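Local atomic coordinates of branched-chain amino acid aminotransferase (Thermoproteus uzoniensis, PDB entry 5CE8), a protein that catalyses the pyridoxal-phosphate-dependent transfer of an amino group between branched-chain amino acids, probably leucine, isoleucine and valine, and 2-oxoglutarate. Residues A48-G52 against I291-K295; N54-L60 against W302-Y307; L76-Y80 against L122-V126; A88-V93 against A127-I131. One frame throughout, in Å; residues are numbered along the deposited sequence.

In the fold
All four contacts reach the same antiparallel sheet. Contacts 1 and 2 lie at the end of the sheet where strands 41-50, 55-58 and 303-305 follow one another, and they touch, with Tyr49 N 2.8 Å from Tyr56 O. Contact 2 is true strand pairing, held by a ladder of backbone bonds, whereas contact 1 sets a helix end against the sheet through a ring face, one amide bond and a water. Contacts 3 and 4 share strand 125-132: contact 4 is fully buried and apolar, while contact 3, nearer the surface, combines one backbone bond and a bridging water with apolar packing round Ala124 and Val126. Contact 4 also meets contact 2, where Val93 packs on Leu55 and Val306.

Contact 1 of 4, residues A48-G52 against I291-K295; sequences AYWNG and IVLGK
Val292 sits over one face of the Tyr49 ring, and its CG2 methyl comes 3.8 Å from the ring centroid, only 9° off the normal. This is a CH-pi contact made almost squarely over the middle of the ring. CB of the same valine adds to it over the CE2 side, 3.7 Å from Tyr49 CE2. CG of Tyr49 stands anti to its carbonyl carbon (chi1 -67°), which turns one face of the ring to Val292. The phenol hydroxyl is held by Glu263, so the ring is fixed at its far end as well as on its face. A flat, wide residue with a polar tip suits a place that must offer a face to a methyl and still satisfy its hydroxyl.

The contact joins the end of strand 41-50 to the C-terminal end of helix 279-292, which closes with a Schellman motif: Gly294 has positive phi, a conformation glycine adopts readily, and its N returns to Ile291 O at 3.2 Å. The turn presents Leu293 O to Asn51, whose ND2 donates to it at 3.3 Å in a nearly straight bond (164°). The carbonyl oxygen lies close to the plane of the asparagine amide, but the amide nitrogen stands above the carbonyl plane. Asn51 OD1 accepts from Glu53 N and Asn54 N, and the amide thus ties its own turn to the helix end.

Leu293 brings CD2 to 4.0 Å from Trp50 O. Between the two backbones a water donates to both Tyr49 O and Val292 O.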
loop_
_atom_site.group_PDB
_atom_site.type_symbol
_atom_site.label_atom_id
_atom_site.label_comp_id
_atom_site.label_asym_id
_atom_site.label_seq_id
_atom_site.Cartn_x
_atom_site.Cartn_y
_atom_site.Cartn_z
ATOM N N ALA A 48 -18.638 -8.932 35.370
ATOM C CA ALA A 48 -19.769 -9.035 36.238
ATOM C C ALA A 48 -19.535 -8.012 37.230
ATOM O O ALA A 48 -18.419 -7.854 37.696
ATOM C CB ALA A 48 -19.812 -10.383 36.909
ATOM N N TYR A 49 -20.606 -7.328 37.598
ATOM C CA TYR A 49 -20.518 -6.291 38.584
ATOM C C TYR A 49 -21.512 -6.503 39.792
ATOM O O TYR A 49 -22.690 -6.804 39.630
ATOM C CB TYR A 49 -20.899 -4.997 37.951
ATOM C CG TYR A 49 -19.992 -4.443 36.886
ATOM C CD1 TYR A 49 -19.008 -3.519 37.223
ATOM C CD2 TYR A 49 -20.199 -4.717 35.553
ATOM C CE1 TYR A 49 -18.208 -2.914 36.271
ATOM C CE2 TYR A 49 -19.405 -4.085 34.571
ATOM C CZ TYR A 49 -18.423 -3.204 34.940
ATOM O OH TYR A 49 -17.656 -2.563 34.000
ATOM N N TRP A 50 -20.982 -6.270 40.970
ATOM C CA TRP A 50 -21.669 -6.371 42.238
ATOM C C TRP A 50 -22.224 -4.995 42.500
ATOM O O TRP A 50 -21.477 -4.069 42.569
ATOM C CB TRP A 50 -20.651 -6.629 43.346
ATOM C CG TRP A 50 -21.270 -6.870 44.692
ATOM C CD1 TRP A 50 -21.035 -6.159 45.863
ATOM C CD2 TRP A 50 -22.191 -7.893 45.025
ATOM N NE1 TRP A 50 -21.771 -6.703 46.898
ATOM C CE2 TRP A 50 -22.487 -7.768 46.407
ATOM C CE3 TRP A 50 -22.778 -8.917 44.309
ATOM C CZ2 TRP A 50 -23.362 -8.615 47.056
ATOM C CZ3 TRP A 50 -23.656 -9.791 44.964
ATOM C CH2 TRP A 50 -23.930 -9.633 46.338
ATOM N N ASN A 51 -23.517 -4.883 42.689
ATOM C CA ASN A 51 -24.113 -3.604 43.004
ATOM C C ASN A 51 -24.490 -3.516 44.491
ATOM O O ASN A 51 -25.122 -2.580 44.873
ATOM C CB ASN A 51 -25.343 -3.386 42.137
ATOM C CG ASN A 51 -26.431 -4.375 42.414
ATOM O OD1 ASN A 51 -26.392 -5.119 43.386
ATOM N ND2 ASN A 51 -27.396 -4.400 41.577
ATOM N N GLY A 52 -24.148 -4.508 45.307
ATOM C CA GLY A 52 -24.619 -4.534 46.671
ATOM C C GLY A 52 -25.770 -5.497 46.901
ATOM O O GLY A 52 -25.845 -6.065 47.971
ATOM N N ILE A 291 -25.739 1.914 34.023
ATOM C CA ILE A 291 -26.274 0.744 33.302
ATOM C C ILE A 291 -25.780 -0.569 33.901
ATOM O O ILE A 291 -26.573 -1.513 34.121
ATOM C CB ILE A 291 -25.958 0.816 31.822
ATOM C CG1 ILE A 291 -26.821 1.906 31.155
ATOM C CG2 ILE A 291 -25.968 -0.559 31.140
ATOM C CD1 ILE A 291 -26.285 2.371 29.785
ATOM N N VAL A 292 -24.491 -0.674 34.109
ATOM C CA VAL A 292 -23.939 -1.948 34.557
ATOM C C VAL A 292 -24.339 -2.285 36.060
ATOM O O VAL A 292 -24.331 -3.473 36.496
ATOM C CB VAL A 292 -22.427 -2.001 34.277
ATOM C CG1 VAL A 292 -22.165 -1.809 32.746
ATOM C CG2 VAL A 292 -21.629 -1.054 35.127
ATOM N N LEU A 293 -24.688 -1.260 36.843
ATOM C CA LEU A 293 -25.170 -1.481 38.203
ATOM C C LEU A 293 -26.661 -1.756 38.324
ATOM O O LEU A 293 -27.143 -1.956 39.416
ATOM C CB LEU A 293 -24.789 -0.316 39.095
ATOM C CG LEU A 293 -23.285 -0.132 39.161
ATOM C CD1 LEU A 293 -23.016 1.185 39.903
ATOM C CD2 LEU A 293 -22.534 -1.320 39.825
ATOM N N GLY A 294 -27.378 -1.827 37.202
ATOM C CA GLY A 294 -28.813 -2.052 37.201
ATOM C C GLY A 294 -29.694 -0.823 37.494
ATOM O O GLY A 294 -30.874 -0.992 37.778
ATOM N N LYS A 295 -29.142 0.384 37.431
ATOM C CA LYS A 295 -29.892 1.621 37.684
ATOM C C LYS A 295 -30.559 2.247 36.401
ATOM O O LYS A 295 -31.165 3.316 36.475
ATOM C CB LYS A 295 -28.951 2.630 38.295
ATOM C CG LYS A 295 -28.102 2.081 39.443
ATOM C CD LYS A 295 -27.374 3.202 40.162
ATOM C CE LYS A 295 -26.934 2.736 41.539
ATOM N NZ LYS A 295 -25.641 3.372 41.940
HETATM O O HOH W 1 -24.512 -4.749 38.770
#

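Contact 2 of 4, residues N54-L60 against W302-Y307; sequences NLYVFRL and WLTPVY
Strands 55-58 and 303-305 run antiparallel, their axes 4.2 Å apart at 140°, with Val57 and Thr304 as a hydrogen-bonded pair between the non-hydrogen-bonded pairs Tyr56-Pro305 and Phe58-Leu303. Val57 N reaches Thr304 O at 2.9 Å, and the return bond is equally short. Further bonds, Val306 N to Leu55 O and Arg59 N to Trp302 O, extend the ladder both ways. Proline suits position 305, since the non-hydrogen-bonded site asks no N-H of it there.

The guanidinium of Arg59 lies flat on one face of the Trp302 indole, centres 4.1 Å apart and planes at 11°, and CD of Arg59 covers the five-membered ring of Trp302 from the same side. With CG already on the indole, the bend at chi3 (66°) keeps NE and the guanidinium over that face. Phe58 runs beside Trp302, CZ 3.6 Å from CE3, while Leu303 CD1 meets the phenyl edge in its plane. Tyr56 crosses Leu303 at about a right angle and rests CE1 on Pro305 CB. At the far end Asn54 ND2 donates to Tyr307 O at 3.2 Å.

Asp62 and Glu226 form salt bridges with Arg59, and Thr227 hydrogen-bonds its NH1. The stack and these partners together hold the guanidinium in one orientation, and the two carboxylates probably favour its positive charge beside the indole, close to the cofactor-binding residues His63 and Ile223.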
loop_
_atom_site.group_PDB
_atom_site.type_symbol
_atom_site.label_atom_id
_atom_site.label_comp_id
_atom_site.label_asym_id
_atom_site.label_seq_id
_atom_site.Cartn_x
_atom_site.Cartn_y
_atom_site.Cartn_z
ATOM N N ASN A 54 -26.755 -7.881 44.181
ATOM C CA ASN A 54 -26.618 -9.029 43.298
ATOM C C ASN A 54 -25.412 -8.794 42.401
ATOM O O ASN A 54 -24.868 -7.704 42.353
ATOM C CB ASN A 54 -27.903 -9.278 42.480
ATOM C CG ASN A 54 -28.093 -10.739 42.038
ATOM O OD1 ASN A 54 -27.148 -11.506 41.859
ATOM N ND2 ASN A 54 -29.329 -11.098 41.808
ATOM N N LEU A 55 -24.980 -9.870 41.758
ATOM C CA LEU A 55 -23.847 -9.834 40.815
ATOM C C LEU A 55 -24.457 -10.023 39.462
ATOM O O LEU A 55 -25.084 -11.068 39.250
ATOM C CB LEU A 55 -22.877 -10.975 41.123
ATOM C CG LEU A 55 -21.576 -11.015 40.282
ATOM C CD1 LEU A 55 -20.863 -9.663 40.258
ATOM C CD2 LEU A 55 -20.619 -12.063 40.800
ATOM N N TYR A 56 -24.329 -8.997 38.598
ATOM C CA TYR A 56 -24.884 -8.989 37.193
ATOM C C TYR A 56 -23.762 -9.123 36.154
ATOM O O TYR A 56 -22.780 -8.353 36.123
ATOM C CB TYR A 56 -25.752 -7.739 36.910
ATOM C CG TYR A 56 -27.004 -7.750 37.817
ATOM C CD1 TYR A 56 -28.055 -8.568 37.541
ATOM C CD2 TYR A 56 -27.056 -6.987 38.981
ATOM C CE1 TYR A 56 -29.179 -8.619 38.350
ATOM C CE2 TYR A 56 -28.181 -7.025 39.822
ATOM C CZ TYR A 56 -29.223 -7.895 39.514
ATOM O OH TYR A 56 -30.334 -7.992 40.307
ATOM N N VAL A 57 -23.906 -10.148 35.323
ATOM C CA VAL A 57 -22.988 -10.350 34.223
ATOM C C VAL A 57 -23.472 -9.482 33.035
ATOM O O VAL A 57 -24.659 -9.477 32.727
ATOM C CB VAL A 57 -22.936 -11.785 33.742
ATOM C CG1 VAL A 57 -21.734 -11.945 32.831
ATOM C CG2 VAL A 57 -22.877 -12.871 34.839
ATOM N N PHE A 58 -22.577 -8.678 32.482
ATOM C CA PHE A 58 -22.984 -7.634 31.549
ATOM C C PHE A 58 -22.856 -8.177 30.193
ATOM O O PHE A 58 -21.729 -8.612 29.804
ATOM C CB PHE A 58 -22.158 -6.403 31.643
ATOM C CG PHE A 58 -22.683 -5.297 30.764
ATOM C CD1 PHE A 58 -23.959 -4.699 31.023
ATOM C CD2 PHE A 58 -21.968 -4.869 29.692
ATOM C CE1 PHE A 58 -24.479 -3.750 30.168
ATOM C CE2 PHE A 58 -22.417 -3.852 28.897
ATOM C CZ PHE A 58 -23.666 -3.252 29.141
ATOM N N ARG A 59 -23.977 -8.165 29.473
ATOM C CA ARG A 59 -24.189 -8.650 28.081
ATOM C C ARG A 59 -23.611 -10.015 27.780
ATOM O O ARG A 59 -22.890 -10.258 26.755
ATOM C CB ARG A 59 -23.859 -7.621 27.009
ATOM C CG ARG A 59 -24.576 -6.324 27.247
ATOM C CD ARG A 59 -24.202 -5.233 26.203
ATOM N NE ARG A 59 -24.673 -5.621 24.891
ATOM C CZ ARG A 59 -24.895 -4.776 23.875
ATOM N NH1 ARG A 59 -24.666 -3.477 23.944
ATOM N NH2 ARG A 59 -25.435 -5.216 22.788
ATOM N N LEU A 60 -23.985 -10.949 28.661
ATOM C CA LEU A 60 -23.415 -12.318 28.545
ATOM C C LEU A 60 -23.619 -13.000 27.247
ATOM O O LEU A 60 -22.670 -13.464 26.600
ATOM C CB LEU A 60 -24.010 -13.165 29.636
ATOM C CG LEU A 60 -23.576 -14.608 29.836
ATOM C CD1 LEU A 60 -22.051 -14.696 29.809
ATOM C CD2 LEU A 60 -24.239 -15.157 31.111
ATOM N N TRP A 302 -29.776 -6.496 29.564
ATOM C CA TRP A 302 -28.355 -6.776 29.378
ATOM C C TRP A 302 -27.675 -7.351 30.614
ATOM O O TRP A 302 -26.482 -7.726 30.546
ATOM C CB TRP A 302 -27.580 -5.474 29.065
ATOM C CG TRP A 302 -27.809 -5.007 27.699
ATOM C CD1 TRP A 302 -28.279 -5.733 26.616
ATOM C CD2 TRP A 302 -27.475 -3.739 27.199
ATOM N NE1 TRP A 302 -28.340 -4.905 25.497
ATOM C CE2 TRP A 302 -27.830 -3.692 25.833
ATOM C CE3 TRP A 302 -26.929 -2.624 27.765
ATOM C CZ2 TRP A 302 -27.630 -2.546 25.045
ATOM C CZ3 TRP A 302 -26.766 -1.457 26.978
ATOM C CH2 TRP A 302 -27.111 -1.437 25.657
ATOM N N LEU A 303 -28.401 -7.420 31.718
ATOM C CA LEU A 303 -27.828 -7.795 32.977
ATOM C C LEU A 303 -28.290 -9.154 33.430
ATOM O O LEU A 303 -29.465 -9.324 33.657
ATOM C CB LEU A 303 -28.267 -6.776 33.994
ATOM C CG LEU A 303 -27.215 -5.687 34.215
ATOM C CD1 LEU A 303 -27.102 -4.801 32.978
ATOM C CD2 LEU A 303 -27.611 -4.896 35.437
ATOM N N THR A 304 -27.364 -10.123 33.593
ATOM C CA THR A 304 -27.713 -11.503 33.896
ATOM C C THR A 304 -27.475 -11.742 35.349
ATOM O O THR A 304 -26.313 -11.674 35.754
ATOM C CB THR A 304 -26.868 -12.526 33.121
ATOM O OG1 THR A 304 -27.202 -12.419 31.742
ATOM C CG2 THR A 304 -27.215 -13.955 33.591
ATOM N N PRO A 305 -28.549 -12.007 36.148
ATOM C CA PRO A 305 -28.290 -12.174 37.574
ATOM C C PRO A 305 -27.652 -13.514 37.826
ATOM O O PRO A 305 -28.071 -14.520 37.229
ATOM C CB PRO A 305 -29.694 -12.146 38.224
ATOM C CG PRO A 305 -30.651 -12.423 37.159
ATOM C CD PRO A 305 -30.005 -11.945 35.872
ATOM N N VAL A 306 -26.682 -13.517 38.722
ATOM C CA VAL A 306 -25.983 -14.738 39.120
ATOM C C VAL A 306 -26.722 -15.512 40.272
ATOM O O VAL A 306 -26.670 -16.774 40.369
ATOM C CB VAL A 306 -24.561 -14.302 39.606
ATOM C CG1 VAL A 306 -23.866 -15.307 40.504
ATOM C CG2 VAL A 306 -23.716 -14.033 38.384
ATOM N N TYR A 307 -27.372 -14.760 41.164
ATOM C CA TYR A 307 -27.987 -15.338 42.387
ATOM C C TYR A 307 -29.503 -15.118 42.468
ATOM O O TYR A 307 -30.025 -14.266 41.760
ATOM C CB TYR A 307 -27.259 -14.761 43.604
ATOM C CG TYR A 307 -25.777 -15.119 43.641
ATOM C CD1 TYR A 307 -25.369 -16.430 43.879
ATOM C CD2 TYR A 307 -24.789 -14.140 43.427
ATOM C CE1 TYR A 307 -24.021 -16.764 43.931
ATOM C CE2 TYR A 307 -23.440 -14.461 43.466
ATOM C CZ TYR A 307 -23.054 -15.793 43.706
ATOM O OH TYR A 307 -21.702 -16.139 43.738
HETATM O O HOH W 2 -26.099 -10.474 30.195
#

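Contact 3 of 4, residues L76-Y80 against L122-V126; sequences LDVPY and LQASV
The Tyr80 ring meets Val126 obliquely, its CD2 4.1 Å from CG2 of the valine as the two side chains slide past each other in opposite directions. Trp16 makes an edge-to-face pair with the same ring. The pyrrolidine ring of Pro79 lies against the aliphatic part of Gln123, CG to CG 3.8 Å, and its CD comes 3.3 Å from Ala124 O; an apolar ring is apt here because it packs on the Gln123 chain and, having no N-H, needs no acceptor.

The backbones meet through one direct bond: Ala124 N donates to Asp77 O at 2.8 Å, and a water bridges Asp77 N and Leu122 O on one side of it. Ala124 has the most surface covered by the opposite segment, and its small CB touches both Asp77 O (3.2 Å) and Leu76 CD1 (3.9 Å). Val78 CG1 lies 4.0 Å from Val126 CG2, the two side chains crossing at about a right angle.

Leu68 and Ala71 of helix 60-74 back Val78, and Leu85 of helix 82-95 touches Val126. The connection between these two helices is thereby laid on the start of strand 125-132 of the antiparallel sheet, in the smaller, N-terminal domain of the class IV aminotransferase fold.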
loop_
_atom_site.group_PDB
_atom_site.type_symbol
_atom_site.label_atom_id
_atom_site.label_comp_id
_atom_site.label_asym_id
_atom_site.label_seq_id
_atom_site.Cartn_x
_atom_site.Cartn_y
_atom_site.Cartn_z
ATOM N N LEU A 76 -12.780 -22.568 13.616
ATOM C CA LEU A 76 -12.651 -23.372 14.841
ATOM C C LEU A 76 -14.041 -23.965 15.206
ATOM O O LEU A 76 -15.047 -23.270 15.073
ATOM C CB LEU A 76 -12.174 -22.391 15.902
ATOM C CG LEU A 76 -11.978 -23.003 17.254
ATOM C CD1 LEU A 76 -10.882 -24.068 17.170
ATOM C CD2 LEU A 76 -11.664 -21.941 18.231
ATOM N N ASP A 77 -14.150 -25.256 15.561
ATOM C CA ASP A 77 -15.448 -25.890 15.696
ATOM C C ASP A 77 -15.720 -25.892 17.210
ATOM O O ASP A 77 -15.093 -26.636 17.968
ATOM C CB ASP A 77 -15.417 -27.292 15.059
ATOM C CG ASP A 77 -16.653 -28.151 15.374
ATOM O OD1 ASP A 77 -17.731 -27.653 15.706
ATOM O OD2 ASP A 77 -16.508 -29.383 15.297
ATOM N N VAL A 78 -16.649 -25.040 17.635
ATOM C CA VAL A 78 -16.997 -24.927 19.065
ATOM C C VAL A 78 -18.266 -25.736 19.315
ATOM O O VAL A 78 -19.328 -25.369 18.864
ATOM C CB VAL A 78 -17.134 -23.463 19.472
ATOM C CG1 VAL A 78 -17.589 -23.349 20.924
ATOM C CG2 VAL A 78 -15.799 -22.761 19.298
ATOM N N PRO A 79 -18.179 -26.855 20.060
ATOM C CA PRO A 79 -19.364 -27.695 20.148
ATOM C C PRO A 79 -20.369 -27.287 21.211
ATOM O O PRO A 79 -20.968 -28.133 21.826
ATOM C CB PRO A 79 -18.760 -29.077 20.462
ATOM C CG PRO A 79 -17.523 -28.771 21.236
ATOM C CD PRO A 79 -16.998 -27.490 20.670
ATOM N N TYR A 80 -20.535 -26.013 21.456
ATOM C CA TYR A 80 -21.470 -25.512 22.449
ATOM C C TYR A 80 -22.241 -24.360 21.902
ATOM O O TYR A 80 -21.710 -23.546 21.143
ATOM C CB TYR A 80 -20.716 -24.998 23.643
ATOM C CG TYR A 80 -20.016 -26.058 24.433
ATOM C CD1 TYR A 80 -20.742 -26.912 25.285
ATOM C CD2 TYR A 80 -18.628 -26.250 24.316
ATOM C CE1 TYR A 80 -20.077 -27.881 26.034
ATOM C CE2 TYR A 80 -17.980 -27.218 25.041
ATOM C CZ TYR A 80 -18.693 -28.030 25.905
ATOM O OH TYR A 80 -18.039 -29.029 26.624
ATOM N N LEU A 122 -11.070 -30.691 13.679
ATOM C CA LEU A 122 -10.781 -30.836 15.096
ATOM C C LEU A 122 -11.860 -30.159 15.872
ATOM O O LEU A 122 -12.563 -29.279 15.370
ATOM C CB LEU A 122 -9.421 -30.236 15.480
ATOM C CG LEU A 122 -8.230 -30.862 14.836
ATOM C CD1 LEU A 122 -6.994 -29.994 14.987
ATOM C CD2 LEU A 122 -8.032 -32.262 15.408
ATOM N N GLN A 123 -12.012 -30.554 17.119
ATOM C CA GLN A 123 -13.133 -30.032 17.849
ATOM C C GLN A 123 -12.571 -29.212 19.025
ATOM O O GLN A 123 -11.688 -29.631 19.678
ATOM C CB GLN A 123 -14.009 -31.185 18.209
ATOM C CG GLN A 123 -15.091 -30.798 19.169
ATOM C CD GLN A 123 -16.332 -31.594 18.919
ATOM O OE1 GLN A 123 -16.880 -31.531 17.820
ATOM N NE2 GLN A 123 -16.807 -32.321 19.935
ATOM N N ALA A 124 -13.005 -27.992 19.217
ATOM C CA ALA A 124 -12.432 -27.174 20.312
ATOM C C ALA A 124 -12.865 -27.608 21.685
ATOM O O ALA A 124 -13.975 -28.146 21.835
ATOM C CB ALA A 124 -12.880 -25.716 20.149
ATOM N N SER A 125 -12.035 -27.265 22.686
ATOM C CA SER A 125 -12.461 -27.226 24.086
ATOM C C SER A 125 -12.779 -25.784 24.472
ATOM O O SER A 125 -12.268 -24.847 23.852
ATOM C CB SER A 125 -11.382 -27.772 24.999
ATOM O OG SER A 125 -11.202 -29.161 24.866
ATOM N N VAL A 126 -13.620 -25.600 25.490
ATOM C CA VAL A 126 -13.872 -24.302 26.048
ATOM C C VAL A 126 -13.552 -24.319 27.546
ATOM O O VAL A 126 -13.914 -25.204 28.262
ATOM C CB VAL A 126 -15.246 -23.753 25.784
ATOM C CG1 VAL A 126 -15.396 -22.375 26.461
ATOM C CG2 VAL A 126 -15.492 -23.621 24.279
HETATM O O HOH W 3 -11.804 -26.813 15.530
#

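Contact 4 of 4, residues A88-V93 against A127-I131; sequences AVVETV and AIAAI
Ile128 makes most of this contact, with its two branches going to different residues of the helix. Its CD1 meets Ala88 CB at 3.9 Å, and its CG2 meets Val89 CG2 at 4.1 Å, the valine and isoleucine side chains crossing at about a right angle. Ile128 CG1 stands anti to its carbonyl carbon (chi1 -65°), and from there the chain extends to carry CD1 out to the alanine. One turn further along, Val93 CG2 rests 4.2 Å from Ala130 CB. The small alanines at 88 and 130 probably help helix and strand approach to 8.3 Å between their short-segment axes, at an angle of 44°.

Thr92 faces the strand with its methyl, CG2 lying 3.7 Å from Ile128 O. Its hydroxyl turns back instead to Ala88 O, 2.8 Å away, a carbonyl that also takes the backbone N-H of Thr92 from the opposite face of its plane. Threonine thus offers carbon to the sheet and spends its polar atom within the helix.

Beyond this shell, Trp16 of strand 14-17 packs on Ala88, Thr92 and Ile128, while Ile104 covers both Val89 and Ile128. On the other face of strand 125-132, Ala127 and Ala129 pack against Val31 and Leu32 of the second subunit. Helix 82-95 is therefore held to the sheet by shape and burial of apolar groups, with the one buried hydroxyl of the interface satisfied by its own helix.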
loop_
_atom_site.group_PDB
_atom_site.type_symbol
_atom_site.label_atom_id
_atom_site.label_comp_id
_atom_site.label_asym_id
_atom_site.label_seq_id
_atom_site.Cartn_x
_atom_site.Cartn_y
_atom_site.Cartn_z
ATOM N N ALA A 88 -22.975 -21.929 31.664
ATOM C CA ALA A 88 -21.688 -22.354 32.187
ATOM C C ALA A 88 -20.987 -21.236 32.902
ATOM O O ALA A 88 -20.411 -21.452 33.947
ATOM C CB ALA A 88 -20.764 -22.887 31.094
ATOM N N VAL A 89 -21.044 -20.026 32.376
ATOM C CA VAL A 89 -20.559 -18.893 33.173
ATOM C C VAL A 89 -21.212 -18.733 34.528
ATOM O O VAL A 89 -20.543 -18.501 35.552
ATOM C CB VAL A 89 -20.753 -17.539 32.453
ATOM C CG1 VAL A 89 -20.525 -16.413 33.400
ATOM C CG2 VAL A 89 -19.818 -17.392 31.252
ATOM N N VAL A 90 -22.542 -18.686 34.499
ATOM C CA VAL A 90 -23.340 -18.499 35.692
ATOM C C VAL A 90 -23.035 -19.545 36.785
ATOM O O VAL A 90 -22.903 -19.158 37.975
ATOM C CB VAL A 90 -24.856 -18.380 35.330
ATOM C CG1 VAL A 90 -25.765 -18.731 36.484
ATOM C CG2 VAL A 90 -25.128 -16.997 34.821
ATOM N N GLU A 91 -22.793 -20.792 36.382
ATOM C CA GLU A 91 -22.372 -21.848 37.301
ATOM C C GLU A 91 -20.993 -21.684 37.781
ATOM O O GLU A 91 -20.741 -21.991 38.918
ATOM C CB GLU A 91 -22.474 -23.215 36.655
ATOM C CG GLU A 91 -23.919 -23.632 36.365
ATOM C CD GLU A 91 -24.021 -24.523 35.133
ATOM O OE1 GLU A 91 -22.965 -25.002 34.687
ATOM O OE2 GLU A 91 -25.134 -24.745 34.579
ATOM N N THR A 92 -20.071 -21.207 36.949
ATOM C CA THR A 92 -18.690 -20.977 37.437
ATOM C C THR A 92 -18.625 -19.885 38.504
ATOM O O THR A 92 -17.897 -20.018 39.540
ATOM C CB THR A 92 -17.746 -20.585 36.281
ATOM O OG1 THR A 92 -17.927 -21.541 35.262
ATOM C CG2 THR A 92 -16.272 -20.530 36.690
ATOM N N VAL A 93 -19.359 -18.797 38.259
ATOM C CA VAL A 93 -19.431 -17.774 39.255
ATOM C C VAL A 93 -20.021 -18.364 40.558
ATOM O O VAL A 93 -19.431 -18.183 41.665
ATOM C CB VAL A 93 -20.179 -16.528 38.723
ATOM C CG1 VAL A 93 -20.212 -15.468 39.758
ATOM C CG2 VAL A 93 -19.515 -15.977 37.418
ATOM N N ALA A 127 -12.742 -23.388 27.986
ATOM C CA ALA A 127 -12.530 -23.165 29.441
ATOM C C ALA A 127 -12.998 -21.773 29.759
ATOM O O ALA A 127 -12.836 -20.801 28.910
ATOM C CB ALA A 127 -11.071 -23.332 29.801
ATOM N N ILE A 128 -13.561 -21.642 30.943
ATOM C CA ILE A 128 -14.140 -20.394 31.427
ATOM C C ILE A 128 -13.765 -20.210 32.850
ATOM O O ILE A 128 -14.147 -20.982 33.753
ATOM C CB ILE A 128 -15.642 -20.306 31.414
ATOM C CG1 ILE A 128 -16.207 -20.340 30.038
ATOM C CG2 ILE A 128 -16.127 -19.026 32.133
ATOM C CD1 ILE A 128 -17.643 -20.836 29.989
ATOM N N ALA A 129 -13.016 -19.152 33.029
ATOM C CA ALA A 129 -12.529 -18.690 34.322
ATOM C C ALA A 129 -13.122 -17.347 34.651
ATOM O O ALA A 129 -13.267 -16.459 33.747
ATOM C CB ALA A 129 -11.043 -18.539 34.275
ATOM N N ALA A 130 -13.400 -17.211 35.950
ATOM C CA ALA A 130 -13.955 -16.013 36.588
ATOM C C ALA A 130 -13.010 -15.535 37.676
ATOM O O ALA A 130 -12.737 -16.288 38.594
ATOM C CB ALA A 130 -15.305 -16.343 37.181
ATOM N N ILE A 131 -12.490 -14.312 37.559
ATOM C CA ILE A 131 -11.504 -13.832 38.428
ATOM C C ILE A 131 -11.840 -12.443 39.027
ATOM O O ILE A 131 -12.332 -11.544 38.325
ATOM C CB ILE A 131 -10.108 -13.902 37.688
ATOM C CG1 ILE A 131 -9.483 -12.539 37.411
ATOM C CG2 ILE A 131 -10.187 -14.747 36.400
ATOM C CD1 ILE A 131 -8.057 -12.616 36.882
#